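Local coordinates for protein lantibiotic dehydratase (Microbispora corallina, PDB 5EHK) that probably dehydrates serine and threonine residues of the NAI-107 precursor peptide with the help of glutamyl-tRNA during lantibiotic biosynthesis, at residues Leu406-Tyr417 against Leu428-Pro438; Ala615-Leu625 against Ala798-Thr806. All coordinates share one frame; numbering follows the deposited sequence.

Contact 1 (Leu406-Tyr417 against Leu428-Pro438); sequences LRRYHEAFLERY and LLDDTRGLGPP
Helix 407-417 packs on the loop 428-438, with Y409 pushed into the loop between L435 and P438. The pyrrolidine carbon P438 CG stands 3.6 Å from the centroid of the Y409 ring, a CH-pi contact over the centre of one face. The opposite face carries L435 CD2, nearer the rim and 4.0 Å from the centroid. With CG trans to the backbone nitrogen (chi1 -156°), the ring projects off the helix, and its hydroxyl donates to the carbonyl of G436: Y409 OH to G436 O is 2.6 Å, with the donor tilted 25° from the carbonyl plane. Contacts on both faces and a bond at its end probably limit rotation of the ring.

The helix and loop meet at the edge of a mixed sheet, where 423-424 is an outermost strand within the chain: F413 and L428 both touch V423 there and V613 of the neighbouring strand 611-615. L428 meets F413 at about a right angle, its CD1 3.5 Å from F413 CE1. The same methyl reaches Y417, whose CE2 is 3.7 Å from L428 CD1. Y417 in turn lies over the aliphatic part of R416, with R416 CG above the ring centre.

R416 runs extended alongside L435, the two pointing contrary ways. Its NH1 makes a weak bond to G434 O (2.9 Å, N-H...O 116°), and water 1 links the same nitrogen to T432 O. The loop is shaped from within: D430 OD2 accepts from R433 N at 2.6 Å through its anti lone pair, an Asx motif, while G436 N returns to L428 O at 3.1 Å. D430 also pairs with R205, and D431 forms a salt bridge with R829 of the second subunit.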
loop_
_atom_site.group_PDB
_atom_site.type_symbol
_atom_site.label_atom_id
_atom_site.label_comp_id
_atom_site.label_asym_id
_atom_site.label_seq_id
_atom_site.Cartn_x
_atom_site.Cartn_y
_atom_site.Cartn_z
ATOM N N LEU A 406 6.996 -5.963 13.564
ATOM C CA LEU A 406 7.179 -4.899 14.529
ATOM C C LEU A 406 7.986 -3.809 13.920
ATOM O O LEU A 406 8.488 -2.954 14.641
ATOM C CB LEU A 406 7.906 -5.366 15.792
ATOM C CG LEU A 406 7.330 -6.366 16.792
ATOM C CD1 LEU A 406 8.254 -6.470 18.024
ATOM C CD2 LEU A 406 5.886 -6.022 17.203
ATOM N N ARG A 407 8.173 -3.833 12.609
ATOM C CA ARG A 407 8.989 -2.775 12.010
ATOM C C ARG A 407 8.253 -1.425 11.929
ATOM O O ARG A 407 8.786 -0.383 12.329
ATOM C CB ARG A 407 9.560 -3.212 10.668
ATOM C CG ARG A 407 10.424 -4.449 10.756
ATOM C CD ARG A 407 11.893 -4.151 11.057
ATOM N NE ARG A 407 12.147 -3.375 12.268
ATOM C CZ ARG A 407 11.973 -3.813 13.525
ATOM N NH1 ARG A 407 11.468 -5.022 13.774
ATOM N NH2 ARG A 407 12.275 -3.014 14.550
ATOM N N ARG A 408 7.012 -1.444 11.453
ATOM C CA ARG A 408 6.217 -0.222 11.439
ATOM C C ARG A 408 5.857 0.230 12.864
ATOM O O ARG A 408 5.780 1.420 13.139
ATOM C CB ARG A 408 4.966 -0.379 10.567
ATOM C CG ARG A 408 5.254 -0.607 9.069
ATOM C CD ARG A 408 3.963 -1.001 8.323
ATOM N NE ARG A 408 3.013 0.111 8.407
ATOM C CZ ARG A 408 3.068 1.197 7.639
ATOM N NH1 ARG A 408 3.985 1.284 6.680
ATOM N NH2 ARG A 408 2.199 2.180 7.815
ATOM N N TYR A 409 5.630 -0.722 13.765
ATOM C CA TYR A 409 5.342 -0.418 15.167
ATOM C C TYR A 409 6.499 0.344 15.831
ATOM O O TYR A 409 6.305 1.342 16.516
ATOM C CB TYR A 409 5.116 -1.723 15.899
ATOM C CG TYR A 409 4.290 -1.632 17.156
ATOM C CD1 TYR A 409 2.942 -1.361 17.095
ATOM C CD2 TYR A 409 4.854 -1.870 18.390
ATOM C CE1 TYR A 409 2.177 -1.307 18.235
ATOM C CE2 TYR A 409 4.106 -1.840 19.525
ATOM C CZ TYR A 409 2.761 -1.547 19.454
ATOM O OH TYR A 409 1.994 -1.486 20.605
ATOM N N HIS A 410 7.708 -0.142 15.599
ATOM C CA HIS A 410 8.903 0.518 16.077
ATOM C C HIS A 410 8.996 1.966 15.578
ATOM O O HIS A 410 9.321 2.877 16.349
ATOM C CB HIS A 410 10.120 -0.289 15.639
ATOM C CG HIS A 410 11.421 0.395 15.895
ATOM N ND1 HIS A 410 12.379 0.554 14.916
ATOM C CD2 HIS A 410 11.920 0.968 17.016
ATOM C CE1 HIS A 410 13.411 1.205 15.425
ATOM N NE2 HIS A 410 13.156 1.475 16.694
ATOM N N GLU A 411 8.676 2.188 14.305
ATOM C CA GLU A 411 8.699 3.541 13.753
ATOM C C GLU A 411 7.637 4.377 14.444
ATOM O O GLU A 411 7.869 5.527 14.788
ATOM C CB GLU A 411 8.426 3.555 12.252
ATOM C CG GLU A 411 9.537 3.049 11.350
ATOM C CD GLU A 411 9.087 2.982 9.877
ATOM O OE1 GLU A 411 8.700 4.048 9.334
ATOM O OE2 GLU A 411 9.073 1.865 9.284
ATOM N N ALA A 412 6.455 3.796 14.604
ATOM C CA ALA A 412 5.350 4.490 15.231
ATOM C C ALA A 412 5.774 4.920 16.639
ATOM O O ALA A 412 5.594 6.087 17.031
ATOM C CB ALA A 412 4.132 3.587 15.269
ATOM N N PHE A 413 6.379 3.968 17.364
ATOM C CA PHE A 413 6.844 4.162 18.728
ATOM C C PHE A 413 7.828 5.348 18.784
ATOM O O PHE A 413 7.663 6.279 19.582
ATOM C CB PHE A 413 7.484 2.869 19.250
ATOM C CG PHE A 413 7.727 2.861 20.728
ATOM C CD1 PHE A 413 6.916 2.132 21.567
ATOM C CD2 PHE A 413 8.769 3.599 21.286
ATOM C CE1 PHE A 413 7.153 2.125 22.956
ATOM C CE2 PHE A 413 9.007 3.609 22.659
ATOM C CZ PHE A 413 8.197 2.882 23.497
ATOM N N LEU A 414 8.852 5.297 17.938
ATOM C CA LEU A 414 9.803 6.413 17.820
ATOM C C LEU A 414 9.105 7.752 17.604
ATOM O O LEU A 414 9.495 8.757 18.175
ATOM C CB LEU A 414 10.777 6.171 16.664
ATOM C CG LEU A 414 11.907 5.230 17.045
ATOM C CD1 LEU A 414 12.804 4.908 15.862
ATOM C CD2 LEU A 414 12.690 5.846 18.231
ATOM N N GLU A 415 8.077 7.752 16.771
ATOM C CA GLU A 415 7.364 8.961 16.414
ATOM C C GLU A 415 6.605 9.541 17.615
ATOM O O GLU A 415 6.627 10.750 17.856
ATOM C CB GLU A 415 6.422 8.665 15.227
ATOM C CG GLU A 415 5.446 9.766 14.841
ATOM C CD GLU A 415 6.046 10.739 13.826
ATOM O OE1 GLU A 415 7.294 10.905 13.824
ATOM O OE2 GLU A 415 5.269 11.343 13.039
ATOM N N ARG A 416 5.954 8.673 18.388
ATOM C CA ARG A 416 5.144 9.140 19.512
ATOM C C ARG A 416 5.910 9.369 20.813
ATOM O O ARG A 416 5.585 10.268 21.577
ATOM C CB ARG A 416 3.997 8.186 19.777
ATOM C CG ARG A 416 3.327 8.432 21.089
ATOM C CD ARG A 416 1.965 7.784 21.107
ATOM N NE ARG A 416 1.217 8.135 22.309
ATOM C CZ ARG A 416 -0.040 7.765 22.508
ATOM N NH1 ARG A 416 -0.638 7.026 21.574
ATOM N NH2 ARG A 416 -0.681 8.095 23.629
ATOM N N TYR A 417 6.929 8.566 21.075
ATOM C CA TYR A 417 7.531 8.585 22.393
ATOM C C TYR A 417 8.972 9.001 22.389
ATOM O O TYR A 417 9.518 9.351 23.439
ATOM C CB TYR A 417 7.441 7.204 22.993
ATOM C CG TYR A 417 6.040 6.704 23.190
ATOM C CD1 TYR A 417 5.225 7.240 24.178
ATOM C CD2 TYR A 417 5.545 5.659 22.431
ATOM C CE1 TYR A 417 3.965 6.753 24.406
ATOM C CE2 TYR A 417 4.269 5.174 22.655
ATOM C CZ TYR A 417 3.488 5.737 23.643
ATOM O OH TYR A 417 2.215 5.273 23.866
ATOM N N LEU A 428 1.140 0.553 26.399
ATOM C CA LEU A 428 1.517 0.578 24.999
ATOM C C LEU A 428 0.512 -0.213 24.175
ATOM O O LEU A 428 0.111 0.229 23.115
ATOM C CB LEU A 428 2.899 -0.034 24.809
ATOM C CG LEU A 428 3.435 0.062 23.383
ATOM C CD1 LEU A 428 3.685 1.512 23.016
ATOM C CD2 LEU A 428 4.675 -0.775 23.202
ATOM N N LEU A 429 0.068 -1.364 24.675
ATOM C CA LEU A 429 -0.811 -2.233 23.897
ATOM C C LEU A 429 -2.264 -1.768 23.879
ATOM O O LEU A 429 -3.080 -2.289 23.114
ATOM C CB LEU A 429 -0.733 -3.674 24.400
ATOM C CG LEU A 429 0.385 -4.539 23.806
ATOM C CD1 LEU A 429 0.287 -5.940 24.325
ATOM C CD2 LEU A 429 0.319 -4.538 22.302
ATOM N N ASP A 430 -2.578 -0.797 24.733
ATOM C CA ASP A 430 -3.924 -0.249 24.837
ATOM C C ASP A 430 -4.296 0.702 23.687
ATOM O O ASP A 430 -3.559 1.633 23.376
ATOM C CB ASP A 430 -4.075 0.477 26.165
ATOM C CG ASP A 430 -5.481 0.928 26.411
ATOM O OD1 ASP A 430 -6.319 0.061 26.730
ATOM O OD2 ASP A 430 -5.757 2.137 26.286
ATOM N N ASP A 431 -5.439 0.444 23.061
ATOM C CA ASP A 431 -5.965 1.258 21.965
ATOM C C ASP A 431 -6.119 2.724 22.334
ATOM O O ASP A 431 -5.848 3.604 21.528
ATOM C CB ASP A 431 -7.326 0.732 21.562
ATOM C CG ASP A 431 -7.235 -0.438 20.634
ATOM O OD1 ASP A 431 -6.465 -0.349 19.646
ATOM O OD2 ASP A 431 -7.928 -1.446 20.890
ATOM N N THR A 432 -6.562 2.975 23.557
ATOM C CA THR A 432 -6.864 4.316 23.993
ATOM C C THR A 432 -5.660 5.076 24.517
ATOM O O THR A 432 -5.474 6.260 24.192
ATOM C CB THR A 432 -7.955 4.318 25.051
ATOM O OG1 THR A 432 -9.063 3.516 24.605
ATOM C CG2 THR A 432 -8.405 5.714 25.294
ATOM N N ARG A 433 -4.869 4.429 25.367
ATOM C CA ARG A 433 -3.759 5.111 26.024
ATOM C C ARG A 433 -2.448 5.011 25.267
ATOM O O ARG A 433 -1.533 5.829 25.468
ATOM C CB ARG A 433 -3.573 4.600 27.440
ATOM C CG ARG A 433 -4.838 4.546 28.239
ATOM C CD ARG A 433 -4.555 4.015 29.609
ATOM N NE ARG A 433 -4.790 4.990 30.652
ATOM C CZ ARG A 433 -5.713 4.824 31.604
ATOM N NH1 ARG A 433 -6.492 3.725 31.623
ATOM N NH2 ARG A 433 -5.858 5.768 32.534
ATOM N N GLY A 434 -2.350 4.002 24.404
ATOM C CA GLY A 434 -1.119 3.758 23.681
ATOM C C GLY A 434 -1.216 3.734 22.169
ATOM O O GLY A 434 -1.998 4.468 21.552
ATOM N N LEU A 435 -0.352 2.911 21.575
ATOM C CA LEU A 435 -0.288 2.688 20.144
ATOM C C LEU A 435 -1.353 1.663 19.777
ATOM O O LEU A 435 -1.873 1.654 18.659
ATOM C CB LEU A 435 1.081 2.114 19.809
ATOM C CG LEU A 435 2.136 2.892 19.018
ATOM C CD1 LEU A 435 2.141 4.353 19.368
ATOM C CD2 LEU A 435 3.514 2.287 19.263
ATOM N N GLY A 436 -1.717 0.829 20.743
ATOM C CA GLY A 436 -2.558 -0.319 20.469
ATOM C C GLY A 436 -1.670 -1.446 19.973
ATOM O O GLY A 436 -0.453 -1.285 19.863
ATOM N N PRO A 437 -2.264 -2.607 19.679
ATOM C CA PRO A 437 -1.502 -3.742 19.160
ATOM C C PRO A 437 -1.033 -3.470 17.739
ATOM O O PRO A 437 -1.665 -2.697 17.031
ATOM C CB PRO A 437 -2.530 -4.860 19.171
ATOM C CG PRO A 437 -3.805 -4.173 18.987
ATOM C CD PRO A 437 -3.703 -2.891 19.728
ATOM N N PRO A 438 0.078 -4.085 17.326
ATOM C CA PRO A 438 0.606 -3.848 15.981
ATOM C C PRO A 438 -0.304 -4.490 14.940
ATOM O O PRO A 438 -1.038 -5.436 15.268
ATOM C CB PRO A 438 1.962 -4.570 16.004
ATOM C CG PRO A 438 2.254 -4.807 17.418
ATOM C CD PRO A 438 0.934 -5.003 18.082
HETATM O O HOH W 1 -3.723 6.985 21.980
#

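Contact 2 (Ala615-Leu625 against Ala798-Thr806); sequences ANLERLCLVHL and ARPPHIRAT
E618 and R799 reach toward each other in a two-bonded salt bridge: R799 NE lies 2.7 Å from E618 OE2 and R799 NH2 3.1 Å from E618 OE1. The two planes are turned 67° apart, and both oxygens are met from above the carboxylate plane. R799 NH2 also pairs with D496. R619 lies beside R799 but points the contrary way, guanidinium planes 58° apart, and its charge is answered by E630. Water 2 joins R619 NH1, weakly, to P800 O.

A chi1 of 172° swings the H802 imidazole away from its own backbone N, and one ring face is turned to the backbone of A615, with A615 O 3.3 Å from H802 CE1. C621 SG comes at the ring obliquely, 4.0 Å from H802 ND1. Farther along, the contact becomes apolar: A805 CB sits 3.6 Å from L625 CD2 and 4.1 Å from V623 CG1.

Between A615 and L620 the chain reverses on N616, whose OD1 accepts from E618 N (2.8 Å), an Asx turn, and from R619 N (3.0 Å), the Asx motif, on opposite faces of its amide plane. They shape the connection between antiparallel strands 611-615 and 620-624, a beta-hairpin against which segment 798-806 lies.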
loop_
_atom_site.group_PDB
_atom_site.type_symbol
_atom_site.label_atom_id
_atom_site.label_comp_id
_atom_site.label_asym_id
_atom_site.label_seq_id
_atom_site.Cartn_x
_atom_site.Cartn_y
_atom_site.Cartn_z
ATOM N N ALA A 615 12.899 2.390 23.056
ATOM C CA ALA A 615 13.319 2.291 21.671
ATOM C C ALA A 615 14.572 3.112 21.371
ATOM O O ALA A 615 14.809 4.143 21.988
ATOM C CB ALA A 615 12.200 2.729 20.779
ATOM N N ASN A 616 15.400 2.620 20.455
ATOM C CA ASN A 616 16.445 3.443 19.834
ATOM C C ASN A 616 16.243 3.384 18.327
ATOM O O ASN A 616 15.261 2.802 17.866
ATOM C CB ASN A 616 17.863 3.000 20.240
ATOM C CG ASN A 616 18.192 1.567 19.823
ATOM O OD1 ASN A 616 17.702 1.046 18.815
ATOM N ND2 ASN A 616 18.998 0.909 20.638
ATOM N N LEU A 617 17.171 3.943 17.557
ATOM C CA LEU A 617 16.972 4.035 16.117
ATOM C C LEU A 617 16.790 2.683 15.441
ATOM O O LEU A 617 16.128 2.593 14.410
ATOM C CB LEU A 617 18.076 4.830 15.441
ATOM C CG LEU A 617 17.935 6.323 15.721
ATOM C CD1 LEU A 617 18.694 6.722 16.984
ATOM C CD2 LEU A 617 18.395 7.142 14.542
ATOM N N GLU A 618 17.323 1.632 16.053
ATOM C CA GLU A 618 17.340 0.314 15.432
ATOM C C GLU A 618 16.259 -0.676 15.895
ATOM O O GLU A 618 15.688 -1.387 15.073
ATOM C CB GLU A 618 18.720 -0.301 15.650
ATOM C CG GLU A 618 18.742 -1.826 15.769
ATOM C CD GLU A 618 20.162 -2.361 15.961
ATOM O OE1 GLU A 618 20.843 -2.612 14.930
ATOM O OE2 GLU A 618 20.594 -2.502 17.136
ATOM N N ARG A 619 15.950 -0.701 17.191
ATOM C CA ARG A 619 15.086 -1.745 17.759
ATOM C C ARG A 619 14.150 -1.210 18.845
ATOM O O ARG A 619 14.395 -0.155 19.435
ATOM C CB ARG A 619 15.953 -2.867 18.355
ATOM C CG ARG A 619 17.097 -2.321 19.193
ATOM C CD ARG A 619 18.055 -3.374 19.694
ATOM N NE ARG A 619 17.850 -3.611 21.117
ATOM C CZ ARG A 619 18.623 -3.127 22.081
ATOM N NH1 ARG A 619 19.676 -2.383 21.780
ATOM N NH2 ARG A 619 18.339 -3.392 23.351
ATOM N N LEU A 620 13.072 -1.943 19.095
ATOM C CA LEU A 620 12.305 -1.788 20.309
ATOM C C LEU A 620 13.015 -2.611 21.335
ATOM O O LEU A 620 13.780 -3.490 20.981
ATOM C CB LEU A 620 10.912 -2.366 20.112
ATOM C CG LEU A 620 9.972 -1.511 19.275
ATOM C CD1 LEU A 620 8.703 -2.302 18.948
ATOM C CD2 LEU A 620 9.668 -0.257 20.067
ATOM N N CYS A 621 12.768 -2.366 22.611
ATOM C CA CYS A 621 13.334 -3.265 23.633
ATOM C C CYS A 621 12.582 -3.336 24.934
ATOM O O CYS A 621 12.096 -2.325 25.441
ATOM C CB CYS A 621 14.780 -2.923 23.922
ATOM S SG CYS A 621 14.968 -1.217 24.177
ATOM N N LEU A 622 12.501 -4.552 25.458
ATOM C CA LEU A 622 11.797 -4.841 26.703
ATOM C C LEU A 622 12.660 -4.465 27.910
ATOM O O LEU A 622 13.848 -4.764 27.935
ATOM C CB LEU A 622 11.494 -6.327 26.756
ATOM C CG LEU A 622 10.540 -6.741 27.845
ATOM C CD1 LEU A 622 9.228 -5.988 27.651
ATOM C CD2 LEU A 622 10.363 -8.198 27.670
ATOM N N VAL A 623 12.067 -3.794 28.889
ATOM C CA VAL A 623 12.821 -3.310 30.040
ATOM C C VAL A 623 12.118 -3.693 31.317
ATOM O O VAL A 623 10.915 -3.488 31.434
ATOM C CB VAL A 623 13.010 -1.779 30.001
ATOM C CG1 VAL A 623 13.684 -1.292 31.247
ATOM C CG2 VAL A 623 13.838 -1.413 28.825
ATOM N N HIS A 624 12.854 -4.253 32.278
ATOM C CA HIS A 624 12.282 -4.479 33.602
ATOM C C HIS A 624 12.427 -3.170 34.331
ATOM O O HIS A 624 13.532 -2.767 34.717
ATOM C CB HIS A 624 12.967 -5.616 34.354
ATOM C CG HIS A 624 12.411 -5.867 35.723
ATOM N ND1 HIS A 624 13.093 -5.538 36.877
ATOM C CD2 HIS A 624 11.241 -6.422 36.124
ATOM C CE1 HIS A 624 12.365 -5.875 37.927
ATOM N NE2 HIS A 624 11.234 -6.412 37.500
ATOM N N LEU A 625 11.293 -2.484 34.460
ATOM C CA LEU A 625 11.249 -1.126 34.998
ATOM C C LEU A 625 11.873 -0.962 36.399
ATOM O O LEU A 625 12.657 -0.041 36.601
ATOM C CB LEU A 625 9.814 -0.569 34.950
ATOM C CG LEU A 625 9.321 -0.313 33.536
ATOM C CD1 LEU A 625 7.846 0.021 33.474
ATOM C CD2 LEU A 625 10.166 0.784 32.930
ATOM N N ALA A 798 26.323 -8.774 21.782
ATOM C CA ALA A 798 26.923 -7.757 20.923
ATOM C C ALA A 798 26.483 -6.339 21.279
ATOM O O ALA A 798 27.176 -5.363 20.998
ATOM C CB ALA A 798 26.608 -8.057 19.478
ATOM N N ARG A 799 25.320 -6.237 21.901
ATOM C CA ARG A 799 24.676 -4.952 22.111
ATOM C C ARG A 799 24.567 -4.502 23.571
ATOM O O ARG A 799 24.161 -5.264 24.462
ATOM C CB ARG A 799 23.288 -4.953 21.457
ATOM C CG ARG A 799 23.325 -4.804 19.968
ATOM C CD ARG A 799 21.928 -4.839 19.406
ATOM N NE ARG A 799 21.940 -4.638 17.964
ATOM C CZ ARG A 799 22.006 -5.631 17.098
ATOM N NH1 ARG A 799 22.050 -6.873 17.544
ATOM N NH2 ARG A 799 22.016 -5.388 15.796
ATOM N N PRO A 800 24.912 -3.239 23.808
ATOM C CA PRO A 800 24.738 -2.595 25.113
ATOM C C PRO A 800 23.261 -2.517 25.383
ATOM O O PRO A 800 22.510 -2.460 24.407
ATOM C CB PRO A 800 25.250 -1.176 24.877
ATOM C CG PRO A 800 25.977 -1.223 23.565
ATOM C CD PRO A 800 25.349 -2.301 22.767
ATOM N N PRO A 801 22.841 -2.501 26.658
ATOM C CA PRO A 801 21.423 -2.240 26.919
ATOM C C PRO A 801 21.074 -0.833 26.562
ATOM O O PRO A 801 21.934 0.025 26.406
ATOM C CB PRO A 801 21.296 -2.399 28.439
ATOM C CG PRO A 801 22.648 -2.194 28.959
ATOM C CD PRO A 801 23.582 -2.768 27.897
ATOM N N HIS A 802 19.785 -0.599 26.423
ATOM C CA HIS A 802 19.295 0.738 26.205
ATOM C C HIS A 802 18.396 0.992 27.347
ATOM O O HIS A 802 17.219 0.649 27.283
ATOM C CB HIS A 802 18.454 0.816 24.940
ATOM C CG HIS A 802 17.762 2.131 24.777
ATOM N ND1 HIS A 802 16.454 2.333 25.165
ATOM C CD2 HIS A 802 18.203 3.320 24.299
ATOM C CE1 HIS A 802 16.112 3.584 24.913
ATOM N NE2 HIS A 802 17.153 4.202 24.384
ATOM N N ILE A 803 18.946 1.543 28.415
ATOM C CA ILE A 803 18.117 1.787 29.583
ATOM C C ILE A 803 17.970 3.275 29.875
ATOM O O ILE A 803 18.925 3.958 30.255
ATOM C CB ILE A 803 18.662 1.074 30.830
ATOM C CG1 ILE A 803 18.956 -0.389 30.517
ATOM C CG2 ILE A 803 17.688 1.230 31.977
ATOM C CD1 ILE A 803 17.759 -1.134 30.067
ATOM N N ARG A 804 16.756 3.769 29.697
ATOM C CA ARG A 804 16.427 5.162 29.970
ATOM C C ARG A 804 14.971 5.145 30.376
ATOM O O ARG A 804 14.239 6.095 30.144
ATOM C CB ARG A 804 16.657 6.025 28.722
ATOM C CG ARG A 804 18.138 6.207 28.430
ATOM C CD ARG A 804 18.411 6.485 26.989
ATOM N NE ARG A 804 19.779 6.104 26.667
ATOM C CZ ARG A 804 20.299 6.217 25.451
ATOM N NH1 ARG A 804 19.550 6.716 24.466
ATOM N NH2 ARG A 804 21.556 5.839 25.218
ATOM N N ALA A 805 14.577 4.017 30.959
ATOM C CA ALA A 805 13.241 3.774 31.462
ATOM C C ALA A 805 12.610 5.040 32.096
ATOM O O ALA A 805 13.287 5.792 32.802
ATOM C CB ALA A 805 13.273 2.602 32.441
ATOM N N THR A 806 11.330 5.299 31.808
ATOM C CA THR A 806 10.696 6.545 32.245
ATOM C C THR A 806 9.220 6.376 32.661
ATOM O O THR A 806 8.711 5.252 32.895
ATOM C CB THR A 806 10.896 7.668 31.163
ATOM O OG1 THR A 806 12.217 7.558 30.620
ATOM C CG2 THR A 806 10.747 9.108 31.724
HETATM O O HOH W 2 21.943 -0.932 22.248
#

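Overall arrangement
Contacts 1 and 2 follow one another along the chain, and their centres are about 15 Å apart. They touch directly: on the side of helix 407-417 turned from loop 428-438, H410 NE2 lies 2.8 Å from N616 O, a probable hydrogen bond to the hairpin turn, and H410 CE1 packs 3.2 Å from L617 O. F413 adds an apolar link by touching A615, and L620 rests on Y409, H410 and F413. Helix, loop and hairpin thus meet one another, since L428 of the loop also reaches the hairpin. The surroundings differ: the second subunit packs on T432 and R433 as well as pairing with D431, whereas no other protein chain of the assembly touches the segments of contact 2.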